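Local coordinates for protein polyhedrin (Antheraea mylitta cypovirus 4, PDB 5A8S) that forms the crystalline matrix of the polyhedra, the occlusion bodies of an insect virus, in which cypovirus particles are presumably embedded and protected, at residues Y32-M37 and A184-D189; L71-T76 and D109-M114. All coordinates share one frame; numbering follows the deposited sequence.

Interaction 1: Y32-M37 and A184-D189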
loop_
_atom_site.group_PDB
_atom_site.type_symbol
_atom_site.label_atom_id
_atom_site.label_comp_id
_atom_site.label_asym_id
_atom_site.label_seq_id
_atom_site.Cartn_x
_atom_site.Cartn_y
_atom_site.Cartn_z
ATOM N N TYR A 32 11.592 -6.095 -22.516
ATOM C CA TYR A 32 10.827 -5.135 -23.324
ATOM C C TYR A 32 9.441 -5.652 -23.748
ATOM O O TYR A 32 8.657 -4.909 -24.345
ATOM C CB TYR A 32 11.609 -4.752 -24.585
ATOM C CG TYR A 32 12.978 -4.171 -24.311
ATOM C CD1 TYR A 32 13.159 -3.178 -23.353
ATOM C CD2 TYR A 32 14.090 -4.619 -25.007
ATOM C CE1 TYR A 32 14.415 -2.650 -23.103
ATOM C CE2 TYR A 32 15.344 -4.101 -24.765
ATOM C CZ TYR A 32 15.503 -3.117 -23.812
ATOM O OH TYR A 32 16.760 -2.605 -23.576
ATOM N N VAL A 33 9.134 -6.913 -23.473
ATOM C CA VAL A 33 7.792 -7.413 -23.758
ATOM C C VAL A 33 6.909 -6.871 -22.645
ATOM O O VAL A 33 7.148 -7.166 -21.476
ATOM C CB VAL A 33 7.739 -8.954 -23.788
ATOM C CG1 VAL A 33 6.317 -9.445 -24.047
ATOM C CG2 VAL A 33 8.694 -9.515 -24.851
ATOM N N GLN A 34 5.916 -6.056 -22.989
ATOM C CA GLN A 34 5.127 -5.369 -21.963
ATOM C C GLN A 34 4.523 -6.362 -20.963
ATOM O O GLN A 34 4.161 -7.481 -21.327
ATOM C CB GLN A 34 4.047 -4.493 -22.603
ATOM C CG GLN A 34 4.623 -3.347 -23.445
ATOM C CD GLN A 34 4.944 -2.097 -22.631
ATOM O OE1 GLN A 34 4.363 -1.864 -21.566
ATOM N NE2 GLN A 34 5.866 -1.278 -23.139
ATOM N N ASP A 35 4.436 -5.927 -19.705
ATOM C CA ASP A 35 4.059 -6.766 -18.560
ATOM C C ASP A 35 5.142 -7.780 -18.150
ATOM O O ASP A 35 4.893 -8.673 -17.341
ATOM C CB ASP A 35 2.703 -7.464 -18.768
ATOM C CG ASP A 35 1.649 -7.019 -17.746
ATOM O OD1 ASP A 35 1.995 -6.344 -16.755
ATOM O OD2 ASP A 35 0.464 -7.364 -17.915
ATOM N N ALA A 36 6.341 -7.628 -18.702
ATOM C CA ALA A 36 7.526 -8.264 -18.134
ATOM C C ALA A 36 7.872 -7.521 -16.853
ATOM O O ALA A 36 7.480 -6.370 -16.675
ATOM C CB ALA A 36 8.690 -8.195 -19.105
ATOM N N MET A 37 8.611 -8.163 -15.959
ATOM C CA MET A 37 9.023 -7.503 -14.725
ATOM C C MET A 37 10.054 -6.393 -14.984
ATOM O O MET A 37 10.885 -6.479 -15.894
ATOM C CB MET A 37 9.589 -8.533 -13.731
ATOM C CG MET A 37 8.561 -9.587 -13.319
ATOM S SD MET A 37 7.073 -8.834 -12.609
ATOM C CE MET A 37 7.705 -8.263 -11.049
ATOM N N ALA A 184 8.798 4.988 -11.336
ATOM C CA ALA A 184 9.196 4.372 -12.599
ATOM C C ALA A 184 7.948 3.781 -13.238
ATOM O O ALA A 184 7.095 3.242 -12.534
ATOM C CB ALA A 184 10.249 3.284 -12.368
ATOM N N THR A 185 7.820 3.908 -14.560
ATOM C CA THR A 185 6.740 3.254 -15.289
ATOM C C THR A 185 7.295 2.551 -16.512
ATOM O O THR A 185 8.407 2.837 -16.955
ATOM C CB THR A 185 5.652 4.241 -15.780
ATOM O OG1 THR A 185 6.075 4.871 -16.999
ATOM C CG2 THR A 185 5.354 5.296 -14.737
ATOM N N ALA A 186 6.498 1.640 -17.059
ATOM C CA ALA A 186 6.837 0.968 -18.304
ATOM C C ALA A 186 6.937 2.005 -19.421
ATOM O O ALA A 186 6.198 2.989 -19.431
ATOM C CB ALA A 186 5.767 -0.076 -18.636
ATOM N N ARG A 187 7.851 1.779 -20.356
ATOM C CA ARG A 187 8.028 2.663 -21.500
ATOM C C ARG A 187 6.738 2.695 -22.299
ATOM O O ARG A 187 5.995 1.713 -22.317
ATOM C CB ARG A 187 9.180 2.156 -22.370
ATOM C CG ARG A 187 9.588 3.087 -23.510
ATOM C CD ARG A 187 10.896 2.608 -24.127
ATOM N NE ARG A 187 11.895 2.435 -23.075
ATOM C CZ ARG A 187 12.856 1.519 -23.076
ATOM N NH1 ARG A 187 13.001 0.678 -24.096
ATOM N NH2 ARG A 187 13.683 1.445 -22.045
ATOM N N GLN A 188 6.444 3.829 -22.929
ATOM C CA GLN A 188 5.291 3.907 -23.814
ATOM C C GLN A 188 5.349 2.702 -24.760
ATOM O O GLN A 188 6.423 2.310 -25.209
ATOM C CB GLN A 188 5.253 5.244 -24.584
ATOM C CG GLN A 188 6.318 5.433 -25.658
ATOM C CD GLN A 188 7.634 5.992 -25.128
ATOM O OE1 GLN A 188 8.008 5.755 -23.981
ATOM N NE2 GLN A 188 8.348 6.733 -25.976
ATOM N N ASP A 189 4.196 2.102 -25.025
ATOM C CA ASP A 189 4.112 0.887 -25.842
ATOM C C ASP A 189 4.059 1.266 -27.317
ATOM O O ASP A 189 3.062 1.017 -27.994
ATOM C CB ASP A 189 2.858 0.097 -25.440
ATOM C CG ASP A 189 2.767 -1.275 -26.099
ATOM O OD1 ASP A 189 3.798 -1.836 -26.513
ATOM O OD2 ASP A 189 1.643 -1.811 -26.170
HETATM O O HOH W 1 3.466 0.688 -21.299
HETATM O O HOH W 2 6.477 -1.864 -25.839
#
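Gln34 reaches across to the backbone of the 184-189 segment and carries most of this contact. Its NE2 donates to Arg187 O (3.1 Å, N-H...O 153°), approaching tilted from the plane of that carbonyl. The chain is bent at chi2 (-86°), which turns CD aside, and the amide lies with OE1 3.7 Å from Ala186 CB. Asp189 flanks the Gln34 chain: its OD1 comes to 3.5 Å from Gln34 CG, amide and carboxylate planes turned 41° apart. Against these direct contacts stand the water-bridged polar end of Gln34 and the partly exposed approach of Tyr32 to Arg187. One water donates to both Gln34 OE1 and Arg187 O, doubling the direct link; a second accepts from Gln34 NE2 and donates to Asp189 OD1, joining amide and carboxylate where they do not bond directly. Arg187 NH1 sits obliquely 3.7 Å from Tyr32 CE1. Arg194 also bonds Gln34 OE1, a pattern of partners consistent with the amide orientation modelled, while Arg187 NH2 bonds Ile124 O. Gln34 belongs to the type II turn Val33-Ala36, and Arg148 of the second subunit bonds Gln34 O. The contact thus joins the connection between helix 15-29 and strand 38-45 to the chain leaving strand 179-185, with Ala186 also packing on Met38 of strand 38-45.

Interaction 2: L71-T76 and D109-M114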
loop_
_atom_site.group_PDB
_atom_site.type_symbol
_atom_site.label_atom_id
_atom_site.label_comp_id
_atom_site.label_asym_id
_atom_site.label_seq_id
_atom_site.Cartn_x
_atom_site.Cartn_y
_atom_site.Cartn_z
ATOM N N LEU A 71 13.375 4.583 6.599
ATOM C CA LEU A 71 14.739 4.761 6.123
ATOM C C LEU A 71 15.801 4.379 7.163
ATOM O O LEU A 71 16.965 4.173 6.815
ATOM C CB LEU A 71 14.945 6.217 5.683
ATOM C CG LEU A 71 14.301 6.606 4.341
ATOM C CD1 LEU A 71 14.345 8.109 4.132
ATOM C CD2 LEU A 71 14.994 5.885 3.176
ATOM N N LEU A 72 15.411 4.282 8.429
ATOM C CA LEU A 72 16.375 4.010 9.507
ATOM C C LEU A 72 16.993 2.609 9.415
ATOM O O LEU A 72 16.318 1.633 9.086
ATOM C CB LEU A 72 15.715 4.162 10.881
ATOM C CG LEU A 72 15.129 5.528 11.242
ATOM C CD1 LEU A 72 14.474 5.460 12.619
ATOM C CD2 LEU A 72 16.207 6.600 11.206
ATOM N N GLU A 73 18.281 2.514 9.725
ATOM C CA GLU A 73 18.952 1.219 9.849
ATOM C C GLU A 73 18.174 0.293 10.804
ATOM O O GLU A 73 17.715 0.735 11.863
ATOM C CB GLU A 73 20.372 1.452 10.378
ATOM C CG GLU A 73 21.292 0.260 10.295
ATOM C CD GLU A 73 22.700 0.571 10.797
ATOM O OE1 GLU A 73 22.903 1.600 11.483
ATOM O OE2 GLU A 73 23.610 -0.223 10.509
ATOM N N ASP A 74 18.025 -0.946 10.397
ATOM C CA ASP A 74 17.367 -2.018 11.168
ATOM C C ASP A 74 15.881 -1.862 11.335
ATOM O O ASP A 74 15.318 -2.653 12.024
ATOM C CB ASP A 74 18.072 -2.276 12.489
ATOM C CG ASP A 74 19.526 -2.490 12.277
ATOM O OD1 ASP A 74 19.840 -3.205 11.341
ATOM O OD2 ASP A 74 20.306 -1.867 12.960
ATOM N N THR A 75 15.244 -0.914 10.637
ATOM C CA THR A 75 13.791 -0.974 10.504
ATOM C C THR A 75 13.436 -1.771 9.221
ATOM O O THR A 75 14.245 -1.937 8.352
ATOM C CB THR A 75 13.052 0.402 10.522
ATOM O OG1 THR A 75 13.372 1.117 9.359
ATOM C CG2 THR A 75 13.397 1.213 11.742
ATOM N N THR A 76 12.226 -2.300 9.192
ATOM C CA THR A 76 11.726 -2.983 8.025
ATOM C C THR A 76 10.358 -2.441 7.620
ATOM O O THR A 76 9.867 -2.782 6.589
ATOM C CB THR A 76 11.623 -4.504 8.247
ATOM O OG1 THR A 76 10.738 -4.791 9.326
ATOM C CG2 THR A 76 12.969 -5.097 8.532
ATOM N N ASP A 109 20.473 11.075 14.508
ATOM C CA ASP A 109 20.292 9.664 14.799
ATOM C C ASP A 109 21.143 8.903 13.798
ATOM O O ASP A 109 20.891 8.991 12.602
ATOM C CB ASP A 109 18.807 9.290 14.656
ATOM C CG ASP A 109 18.508 7.907 15.171
ATOM O OD1 ASP A 109 19.310 6.988 14.899
ATOM O OD2 ASP A 109 17.480 7.741 15.856
ATOM N N THR A 110 22.158 8.174 14.269
ATOM C CA THR A 110 23.174 7.642 13.357
ATOM C C THR A 110 22.658 6.481 12.512
ATOM O O THR A 110 23.348 5.991 11.619
ATOM C CB THR A 110 24.466 7.233 14.095
ATOM O OG1 THR A 110 24.161 6.283 15.115
ATOM C CG2 THR A 110 25.137 8.468 14.729
ATOM N N ARG A 111 21.432 6.061 12.793
ATOM C CA ARG A 111 20.730 5.101 11.954
ATOM C C ARG A 111 20.173 5.744 10.690
ATOM O O ARG A 111 19.697 5.047 9.796
ATOM C CB ARG A 111 19.565 4.484 12.731
ATOM C CG ARG A 111 19.976 3.629 13.911
ATOM C CD ARG A 111 18.738 3.180 14.680
ATOM N NE ARG A 111 17.941 4.315 15.141
ATOM C CZ ARG A 111 16.706 4.211 15.613
ATOM N NH1 ARG A 111 16.126 3.021 15.682
ATOM N NH2 ARG A 111 16.052 5.287 16.025
ATOM N N TYR A 112 20.190 7.067 10.598
ATOM C CA TYR A 112 19.647 7.701 9.397
ATOM C C TYR A 112 20.701 7.667 8.284
ATOM O O TYR A 112 21.875 7.916 8.540
ATOM C CB TYR A 112 19.191 9.142 9.670
ATOM C CG TYR A 112 18.524 9.734 8.452
ATOM C CD1 TYR A 112 17.175 9.546 8.222
ATOM C CD2 TYR A 112 19.266 10.427 7.505
ATOM C CE1 TYR A 112 16.566 10.052 7.083
ATOM C CE2 TYR A 112 18.674 10.939 6.373
ATOM C CZ TYR A 112 17.324 10.740 6.163
ATOM O OH TYR A 112 16.724 11.249 5.037
ATOM N N PRO A 113 20.290 7.364 7.041
ATOM C CA PRO A 113 21.300 7.125 6.001
ATOM C C PRO A 113 21.944 8.405 5.466
ATOM O O PRO A 113 21.354 9.482 5.530
ATOM C CB PRO A 113 20.504 6.418 4.909
ATOM C CG PRO A 113 19.112 6.967 5.063
ATOM C CD PRO A 113 18.916 7.168 6.536
ATOM N N MET A 114 23.165 8.281 4.960
ATOM C CA MET A 114 23.876 9.408 4.364
ATOM C C MET A 114 23.383 9.716 2.952
ATOM O O MET A 114 23.549 10.827 2.448
ATOM C CB MET A 114 25.375 9.099 4.354
ATOM C CG MET A 114 25.835 8.551 5.699
ATOM S SD MET A 114 27.606 8.588 5.934
ATOM C CE MET A 114 28.106 7.189 4.927
HETATM O O HOH W 3 24.407 3.674 10.883
HETATM O O HOH W 4 16.835 0.411 14.364
#
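Two beta turns meet through a single direct hydrogen bond, Glu73 N to Arg111 O (2.9 Å, N-H...O 168°), without any regular strand on either side. The same oxygen also receives a CA-H...O contact from Leu72 CA at 3.5 Å, so two consecutive residues of the type II turn Leu72-Thr75 converge on one carbonyl. The facing turn, type I from Asp109 to Tyr112, is braced by its own side chains. Asp109 OD1 closes an Asx turn by accepting from Arg111 N on its anti side, and takes Arg111 NE on its syn side; Arg111 NH2 completes a side-on salt bridge to Asp109 OD2 (2.8 Å). The bend at chi3 (-58°) sets NE against that carboxylate, and both bonds lie in the guanidinium plane. Over one face of this plane, toward its rim, rests Leu72 CD1, 3.8 Å from Arg111 NH2. The other methyl, Leu72 CD2, stands near the plane of the Tyr112 ring and 4.0 Å from Tyr112 CA. Leu71 runs beside Tyr112, pointing the same way, with its CD1 4.0 Å from the phenol OH, which bonds Asn178 O; Leu71 CB meets Pro113 CD. Glu73 and Arg111 pack CB to CB (3.9 Å), but their charges are linked to other groups: Glu73 OE2 to Arg50 and Ser48, Arg111 NH1 to Asp80. Two waters bridge the turns, from Glu73 OE1 to Thr110 O and from Glu73 O to Arg111 NH1. Arg111, paired with Asp109 and Asp80, probably keeps its positive charge, and its guanidinium, met in plane by Asp109 and a water, leaves one face for Leu72 CD1.

Interaction 2 is nested in the chain between the two segments of interaction 1, yet the two lie on opposite sides of the chain's centre: their own centres are 32 Å apart and their nearest atoms about 16 Å apart, so they do not touch. Interaction 1 is a surface contact resting largely on one amide and water, whereas interaction 2 is buried and combines apolar packing with a salt-bridge network. Strand 38-45 relates them, following 32-37 directly and carrying Ala44 and Gln45, which meet Pro113 and Met114. Both contacts also touch the second subunit of the three-chain assembly.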